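PDB 2J0W: lysine-sensitive aspartokinase 3 from Escherichia coli, which catalyses phosphorylation of L-aspartate by ATP to give 4-phospho-L-aspartate and ADP, the first step toward lysine, and is feedback-inhibited by lysine. Local coordinates for residues 145-150 / 185-190; 245-250 / 392-397. One frame throughout, in Å; residues are numbered along the deposited sequence.

Contact 1. Residues 145-150 / 185-190; sequences VMRTND and IGSENK
Arg147 and Ser187 pair in a single beta bridge, where the loop following strand 137-139 meets strand 185-187 of a short hairpin in the amino acid kinase domain. Ser187 is held through both its backbone polar atoms: its N donates to Met146 O at 3.2 Å, and its O accepts from Thr148 N, also at 3.2 Å. That carbonyl has a second donor, since Arg147 NE reaches Ser187 O at 3.3 Å from the opposite face of the carbonyl plane, 49° out of it. The arginine CG stands anti to the backbone N (chi1 -171°) and CB starts away from the strand, yet bends at chi2 and chi3 turn CD and NE back toward Ser187. There it grips side-on, NE on the carbonyl and NH2 on Ser187 OG at 2.6 Å, the hydroxyl lying near the guanidinium plane at its edge. Glu188 O sits over one face of the group. The same hydroxyl also bonds to Arg143 O. Gly186, without a side chain, lets its CA come within 3.3 Å of Met146 O, while Met146 CG lies 3.4 Å from Ile185 O before its sulfur end turns off toward helix 200-211. Further along, Glu188 CB rests 3.4 Å from Asn149 O, and its carboxylate is drawn to Arg192 in a salt bridge. Ile185 touches substrate-binding Glu119, so the hairpin borders the aspartate site. Bonding one residue to the neighbours on both sides of its partner is the pattern of a parallel bridge.

Contact 2. Residues 245-250 / 392-397; sequences FAEAAE and IGNDLS
Glu247 reaches from the first turn of helix 245-253 to the end of strand 386-393 and the loop beyond it. Its CB is 4.4 Å from Ile392 CG2. CG, set beside the backbone N (chi1 -85°), comes 3.6 Å from Asn394 OD1, and CD keeps the same distance to that oxygen. The chain then runs extended across the asparagine side chain at about a right angle, with the carboxylate and amide planes 74° apart. At the tip OE2 lies 3.6 Å from Asn394 ND2, but its real partner is Arg300 in a salt bridge, while OE1 accepts from Ala244 N just ahead of the helix and ND2 itself donates to Pro297 O. This is an interdomain seam: the helix belongs to the kinase domain, the strand to the sheet of the regulatory ACT region. An alanine in place of Glu247 would probably leave Arg300 and the Ala244 N-H without their acceptor and open a gap beside the Asn394 amide. Ile392 points at the helix and lays its methyls on the backbone: CG2 is 3.5 Å from Glu247 O and CD1 3.4 Å from the same oxygen. CD1 also lies beside Glu250 CB, though the modelled fit there is too tight to trust in detail. The Glu250 carboxylate goes on to Asn426 and Ser423, and the Glu250 side chain also packs on Glu346 of the second subunit.

Both contacts are largely buried, but they sit in different parts of the molecule, with centres 32 Å apart and nearest atoms about 17 Å apart. Contact 1 stays inside the kinase domain, on the aspartate side of the active site, and its far end at Asp150 and Asn189 runs out to the surface. Contact 2 joins that domain to the ACT region, and it also meets the second subunit, through Glu250 and Ser397. The chemistry follows: backbone and guanidinium hydrogen bonds directly link the segments in contact 1, whereas in 392-397 against 245-250 the segments meet by van der Waals contact and their polar tips bond to third parties.

Contact 1. Residues 145-150 / 185-190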
ATOM      1  N   VAL A 145      18.551 -35.024   5.286  1.00 46.94           N
ATOM      2  CA  VAL A 145      18.383 -34.335   4.022  1.00 44.71           C
ATOM      3  C   VAL A 145      17.839 -32.921   4.054  1.00 45.10           C
ATOM      4  O   VAL A 145      18.303 -32.070   3.294  1.00 49.87           O
ATOM      5  CB  VAL A 145      17.514 -35.164   3.092  1.00 48.53           C
ATOM      6  CG1 VAL A 145      16.789 -34.263   2.115  1.00 46.62           C
ATOM      7  CG2 VAL A 145      18.398 -36.165   2.346  1.00 47.53           C
ATOM      8  N   MET A 146      16.864 -32.666   4.921  1.00 44.29           N
ATOM      9  CA  MET A 146      16.228 -31.350   5.026  1.00 41.29           C
ATOM     10  C   MET A 146      17.091 -30.290   5.700  1.00 39.94           C
ATOM     11  O   MET A 146      16.845 -29.939   6.855  1.00 42.98           O
ATOM     12  CB  MET A 146      14.914 -31.499   5.801  1.00 51.57           C
ATOM     13  CG  MET A 146      14.069 -30.248   5.891  1.00 52.92           C
ATOM     14  SD  MET A 146      13.540 -29.706   4.263  1.00 53.24           S
ATOM     15  CE  MET A 146      12.353 -30.934   3.896  1.00 53.43           C
ATOM     16  N   ARG A 147      18.095 -29.774   4.991  1.00 39.51           N
ATOM     17  CA  ARG A 147      18.971 -28.742   5.548  1.00 34.28           C
ATOM     18  C   ARG A 147      18.289 -27.391   5.536  1.00 37.54           C
ATOM     19  O   ARG A 147      17.696 -27.005   4.527  1.00 42.84           O
ATOM     20  CB  ARG A 147      20.252 -28.616   4.747  1.00 33.94           C
ATOM     21  CG  ARG A 147      21.279 -27.705   5.410  1.00 38.46           C
ATOM     22  CD  ARG A 147      22.370 -28.550   6.019  1.00 51.73           C
ATOM     23  NE  ARG A 147      21.789 -29.652   6.781  1.00 64.85           N
ATOM     24  CZ  ARG A 147      22.391 -30.821   6.972  1.00 68.42           C
ATOM     25  NH1 ARG A 147      23.596 -31.037   6.453  1.00 63.85           N
ATOM     26  NH2 ARG A 147      21.786 -31.774   7.670  1.00 62.48           N
ATOM     27  N   THR A 148      18.379 -26.658   6.646  1.00 38.41           N
ATOM     28  CA  THR A 148      17.764 -25.330   6.725  1.00 34.16           C
ATOM     29  C   THR A 148      18.745 -24.361   7.359  1.00 29.35           C
ATOM     30  O   THR A 148      19.827 -24.745   7.754  1.00 32.01           O
ATOM     31  CB  THR A 148      16.471 -25.340   7.593  1.00 43.07           C
ATOM     32  OG1 THR A 148      16.815 -25.447   8.985  1.00 40.08           O
ATOM     33  CG2 THR A 148      15.578 -26.518   7.206  1.00 34.40           C
ATOM     34  N   ASN A 149      18.366 -23.098   7.443  1.00 32.21           N
ATOM     35  CA  ASN A 149      19.210 -22.104   8.074  1.00 37.43           C
ATOM     36  C   ASN A 149      19.093 -22.333   9.584  1.00 42.31           C
ATOM     37  O   ASN A 149      18.560 -23.349  10.025  1.00 39.59           O
ATOM     38  CB  ASN A 149      18.704 -20.702   7.748  1.00 40.50           C
ATOM     39  CG  ASN A 149      17.239 -20.536   8.076  1.00 47.23           C
ATOM     40  OD1 ASN A 149      16.698 -21.238   8.930  1.00 61.89           O
ATOM     41  ND2 ASN A 149      16.587 -19.598   7.406  1.00 53.57           N
ATOM     42  N   ASP A 150      19.549 -21.357  10.364  1.00 47.18           N
ATOM     43  CA  ASP A 150      19.514 -21.449  11.819  1.00 49.14           C
ATOM     44  C   ASP A 150      18.374 -20.664  12.460  1.00 49.85           C
ATOM     45  O   ASP A 150      18.394 -20.414  13.672  1.00 52.63           O
ATOM     46  CB  ASP A 150      20.851 -20.976  12.396  1.00 50.43           C
ATOM     47  CG  ASP A 150      21.156 -19.526  12.059  1.00 55.19           C
ATOM     48  OD1 ASP A 150      22.351 -19.152  12.094  1.00 68.96           O
ATOM     49  OD2 ASP A 150      20.209 -18.757  11.770  1.00 44.62           O
ATOM     50  N   ILE A 185      10.297 -31.007  10.370  1.00 41.45           N
ATOM     51  CA  ILE A 185      11.629 -30.853  10.944  1.00 41.25           C
ATOM     52  C   ILE A 185      12.805 -30.860   9.973  1.00 41.51           C
ATOM     53  O   ILE A 185      12.706 -31.344   8.842  1.00 39.87           O
ATOM     54  CB  ILE A 185      11.919 -31.930  11.998  1.00 40.57           C
ATOM     55  CG1 ILE A 185      12.037 -33.302  11.330  1.00 37.64           C
ATOM     56  CG2 ILE A 185      10.810 -31.950  13.029  1.00 43.98           C
ATOM     57  CD1 ILE A 185      12.411 -34.414  12.299  1.00 26.47           C
ATOM     58  N   GLY A 186      13.922 -30.315  10.447  1.00 40.33           N
ATOM     59  CA  GLY A 186      15.129 -30.262   9.650  1.00 43.02           C
ATOM     60  C   GLY A 186      16.330 -30.131  10.562  1.00 44.12           C
ATOM     61  O   GLY A 186      16.193 -30.234  11.779  1.00 45.33           O
ATOM     62  N   SER A 187      17.506 -29.913   9.979  1.00 43.31           N
ATOM     63  CA  SER A 187      18.725 -29.742  10.760  1.00 45.11           C
ATOM     64  C   SER A 187      19.504 -28.606  10.147  1.00 44.85           C
ATOM     65  O   SER A 187      19.582 -28.480   8.930  1.00 47.75           O
ATOM     66  CB  SER A 187      19.573 -31.020  10.758  1.00 50.14           C
ATOM     67  OG  SER A 187      19.937 -31.393   9.441  1.00 62.88           O
ATOM     68  N   GLU A 188      20.077 -27.768  10.991  1.00 48.18           N
ATOM     69  CA  GLU A 188      20.843 -26.633  10.510  1.00 50.66           C
ATOM     70  C   GLU A 188      22.307 -27.025  10.206  1.00 56.16           C
ATOM     71  O   GLU A 188      22.657 -28.209  10.216  1.00 56.46           O
ATOM     72  CB  GLU A 188      20.706 -25.489  11.524  1.00 41.54           C
ATOM     73  CG  GLU A 188      21.935 -24.693  11.789  1.00 55.97           C
ATOM     74  CD  GLU A 188      22.725 -25.250  12.940  1.00 56.13           C
ATOM     75  OE1 GLU A 188      22.921 -26.486  12.996  1.00 51.88           O
ATOM     76  OE2 GLU A 188      23.147 -24.440  13.791  1.00 68.83           O
ATOM     77  N   ASN A 189      23.151 -26.053   9.889  1.00 55.91           N
ATOM     78  CA  ASN A 189      24.534 -26.351   9.568  1.00 58.36           C
ATOM     79  C   ASN A 189      25.307 -27.088  10.658  1.00 57.78           C
ATOM     80  O   ASN A 189      26.009 -28.053  10.379  1.00 58.54           O
ATOM     81  CB  ASN A 189      25.266 -25.061   9.201  1.00 66.73           C
ATOM     82  CG  ASN A 189      25.671 -25.024   7.746  1.00 69.01           C
ATOM     83  OD1 ASN A 189      26.438 -25.870   7.288  1.00 71.48           O
ATOM     84  ND2 ASN A 189      25.155 -24.047   7.009  1.00 73.45           N
ATOM     85  N   LYS A 190      25.178 -26.642  11.899  1.00 57.45           N
ATOM     86  CA  LYS A 190      25.898 -27.270  13.000  1.00 56.60           C
ATOM     87  C   LYS A 190      25.153 -28.420  13.685  1.00 55.60           C
ATOM     88  O   LYS A 190      25.241 -28.593  14.905  1.00 52.46           O
ATOM     89  CB  LYS A 190      26.290 -26.204  14.023  1.00 58.39           C
ATOM     90  CG  LYS A 190      27.061 -25.048  13.402  1.00 69.00           C
ATOM     91  CD  LYS A 190      27.367 -23.941  14.408  1.00 87.70           C
ATOM     92  CE  LYS A 190      28.256 -22.859  13.787  1.00 94.28           C
ATOM     93  NZ  LYS A 190      28.540 -21.725  14.720  1.00 90.69           N
TER

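Contact 2. Residues 245-250 / 392-397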
ATOM      1  N   PHE A 245      -2.489 -23.071  -9.055  1.00 56.40           N
ATOM      2  CA  PHE A 245      -1.445 -22.623  -8.130  1.00 56.80           C
ATOM      3  C   PHE A 245      -1.616 -21.254  -7.478  1.00 59.10           C
ATOM      4  O   PHE A 245      -1.843 -21.168  -6.267  1.00 60.46           O
ATOM      5  CB  PHE A 245      -0.082 -22.689  -8.826  1.00 49.84           C
ATOM      6  CG  PHE A 245       0.413 -24.087  -9.039  1.00 52.16           C
ATOM      7  CD1 PHE A 245       0.155 -25.080  -8.090  1.00 43.53           C
ATOM      8  CD2 PHE A 245       1.180 -24.405 -10.156  1.00 56.75           C
ATOM      9  CE1 PHE A 245       0.652 -26.354  -8.247  1.00 49.03           C
ATOM     10  CE2 PHE A 245       1.689 -25.690 -10.327  1.00 55.96           C
ATOM     11  CZ  PHE A 245       1.426 -26.667  -9.370  1.00 49.68           C
ATOM     12  N   ALA A 246      -1.507 -20.186  -8.261  1.00 59.18           N
ATOM     13  CA  ALA A 246      -1.620 -18.856  -7.678  1.00 61.55           C
ATOM     14  C   ALA A 246      -2.938 -18.667  -6.943  1.00 59.83           C
ATOM     15  O   ALA A 246      -2.970 -18.031  -5.889  1.00 61.31           O
ATOM     16  CB  ALA A 246      -1.439 -17.784  -8.747  1.00 58.31           C
ATOM     17  N   GLU A 247      -4.020 -19.212  -7.480  1.00 57.11           N
ATOM     18  CA  GLU A 247      -5.293 -19.062  -6.790  1.00 59.30           C
ATOM     19  C   GLU A 247      -5.177 -19.561  -5.369  1.00 55.34           C
ATOM     20  O   GLU A 247      -5.385 -18.828  -4.411  1.00 54.31           O
ATOM     21  CB  GLU A 247      -6.391 -19.858  -7.489  1.00 66.34           C
ATOM     22  CG  GLU A 247      -7.063 -19.143  -8.623  1.00 72.43           C
ATOM     23  CD  GLU A 247      -8.012 -20.051  -9.356  1.00 68.49           C
ATOM     24  OE1 GLU A 247      -7.541 -20.837 -10.201  1.00 62.76           O
ATOM     25  OE2 GLU A 247      -9.220 -19.985  -9.068  1.00 63.96           O
ATOM     26  N   ALA A 248      -4.847 -20.836  -5.258  1.00 56.88           N
ATOM     27  CA  ALA A 248      -4.698 -21.519  -3.978  1.00 58.33           C
ATOM     28  C   ALA A 248      -3.552 -20.954  -3.160  1.00 57.43           C
ATOM     29  O   ALA A 248      -3.670 -20.785  -1.945  1.00 55.21           O
ATOM     30  CB  ALA A 248      -4.460 -22.990  -4.227  1.00 60.24           C
ATOM     31  N   ALA A 249      -2.445 -20.685  -3.845  1.00 54.73           N
ATOM     32  CA  ALA A 249      -1.262 -20.131  -3.218  1.00 50.73           C
ATOM     33  C   ALA A 249      -1.701 -18.965  -2.356  1.00 51.15           C
ATOM     34  O   ALA A 249      -1.309 -18.848  -1.194  1.00 50.37           O
ATOM     35  CB  ALA A 249      -0.293 -19.653  -4.275  1.00 42.95           C
ATOM     36  N   GLU A 250      -2.545 -18.116  -2.935  1.00 53.63           N
ATOM     37  CA  GLU A 250      -3.049 -16.948  -2.235  1.00 57.97           C
ATOM     38  C   GLU A 250      -4.087 -17.304  -1.176  1.00 62.05           C
ATOM     39  O   GLU A 250      -4.244 -16.575  -0.190  1.00 63.28           O
ATOM     40  CB  GLU A 250      -3.613 -15.928  -3.234  1.00 53.91           C
ATOM     41  CG  GLU A 250      -2.542 -14.993  -3.810  1.00 67.59           C
ATOM     42  CD  GLU A 250      -3.112 -13.833  -4.627  1.00 72.67           C
ATOM     43  OE1 GLU A 250      -4.194 -13.319  -4.266  1.00 72.21           O
ATOM     44  OE2 GLU A 250      -2.465 -13.420  -5.621  1.00 68.74           O
ATOM     45  N   ILE A 392     -10.603 -14.496  -3.131  1.00 55.89           N
ATOM     46  CA  ILE A 392      -9.749 -14.936  -4.206  1.00 61.27           C
ATOM     47  C   ILE A 392     -10.559 -15.324  -5.418  1.00 69.15           C
ATOM     48  O   ILE A 392     -11.609 -15.968  -5.309  1.00 71.78           O
ATOM     49  CB  ILE A 392      -8.881 -16.103  -3.763  1.00 58.29           C
ATOM     50  CG1 ILE A 392      -7.956 -15.610  -2.658  1.00 61.65           C
ATOM     51  CG2 ILE A 392      -8.096 -16.676  -4.950  1.00 53.08           C
ATOM     52  CD1 ILE A 392      -6.860 -16.556  -2.332  1.00 73.24           C
ATOM     53  N   GLY A 393     -10.056 -14.914  -6.576  1.00 69.90           N
ATOM     54  CA  GLY A 393     -10.718 -15.205  -7.824  1.00 70.81           C
ATOM     55  C   GLY A 393      -9.787 -14.897  -8.969  1.00 73.17           C
ATOM     56  O   GLY A 393      -8.572 -15.106  -8.870  1.00 73.77           O
ATOM     57  N   ASN A 394     -10.347 -14.369 -10.051  1.00 73.21           N
ATOM     58  CA  ASN A 394      -9.546 -14.074 -11.226  1.00 73.19           C
ATOM     59  C   ASN A 394      -9.986 -12.798 -11.934  1.00 74.29           C
ATOM     60  O   ASN A 394     -11.178 -12.566 -12.139  1.00 74.20           O
ATOM     61  CB  ASN A 394      -9.621 -15.278 -12.160  1.00 68.36           C
ATOM     62  CG  ASN A 394      -9.359 -16.587 -11.426  1.00 62.47           C
ATOM     63  OD1 ASN A 394      -8.211 -16.943 -11.162  1.00 53.77           O
ATOM     64  ND2 ASN A 394     -10.428 -17.290 -11.061  1.00 54.55           N
ATOM     65  N   ASP A 395      -9.013 -11.966 -12.288  1.00 75.69           N
ATOM     66  CA  ASP A 395      -9.286 -10.708 -12.977  1.00 80.51           C
ATOM     67  C   ASP A 395     -10.276  -9.796 -12.249  1.00 81.22           C
ATOM     68  O   ASP A 395     -11.111  -9.139 -12.877  1.00 80.31           O
ATOM     69  CB  ASP A 395      -9.797 -10.997 -14.388  1.00 84.30           C
ATOM     70  CG  ASP A 395      -8.832 -11.844 -15.185  1.00 90.45           C
ATOM     71  OD1 ASP A 395      -9.137 -12.146 -16.355  1.00 94.96           O
ATOM     72  OD2 ASP A 395      -7.769 -12.210 -14.639  1.00 95.66           O
ATOM     73  N   LEU A 396     -10.173  -9.751 -10.924  1.00 81.17           N
ATOM     74  CA  LEU A 396     -11.049  -8.910 -10.120  1.00 82.65           C
ATOM     75  C   LEU A 396     -10.776  -7.431 -10.401  1.00 85.68           C
ATOM     76  O   LEU A 396     -11.681  -6.596 -10.304  1.00 85.62           O
ATOM     77  CB  LEU A 396     -10.825  -9.191  -8.633  1.00 77.54           C
ATOM     78  CG  LEU A 396     -10.888 -10.656  -8.206  1.00 73.05           C
ATOM     79  CD1 LEU A 396     -10.596 -10.783  -6.721  1.00 73.81           C
ATOM     80  CD2 LEU A 396     -12.254 -11.204  -8.522  1.00 75.16           C
ATOM     81  N   SER A 397      -9.527  -7.121 -10.758  1.00 86.82           N
ATOM     82  CA  SER A 397      -9.096  -5.749 -11.034  1.00 86.21           C
ATOM     83  C   SER A 397      -9.653  -5.162 -12.321  1.00 86.54           C
ATOM     84  O   SER A 397     -10.028  -3.991 -12.353  1.00 86.73           O
ATOM     85  CB  SER A 397      -7.563  -5.669 -11.054  1.00 85.97           C
ATOM     86  OG  SER A 397      -7.009  -6.585 -11.984  1.00 92.82           O
TER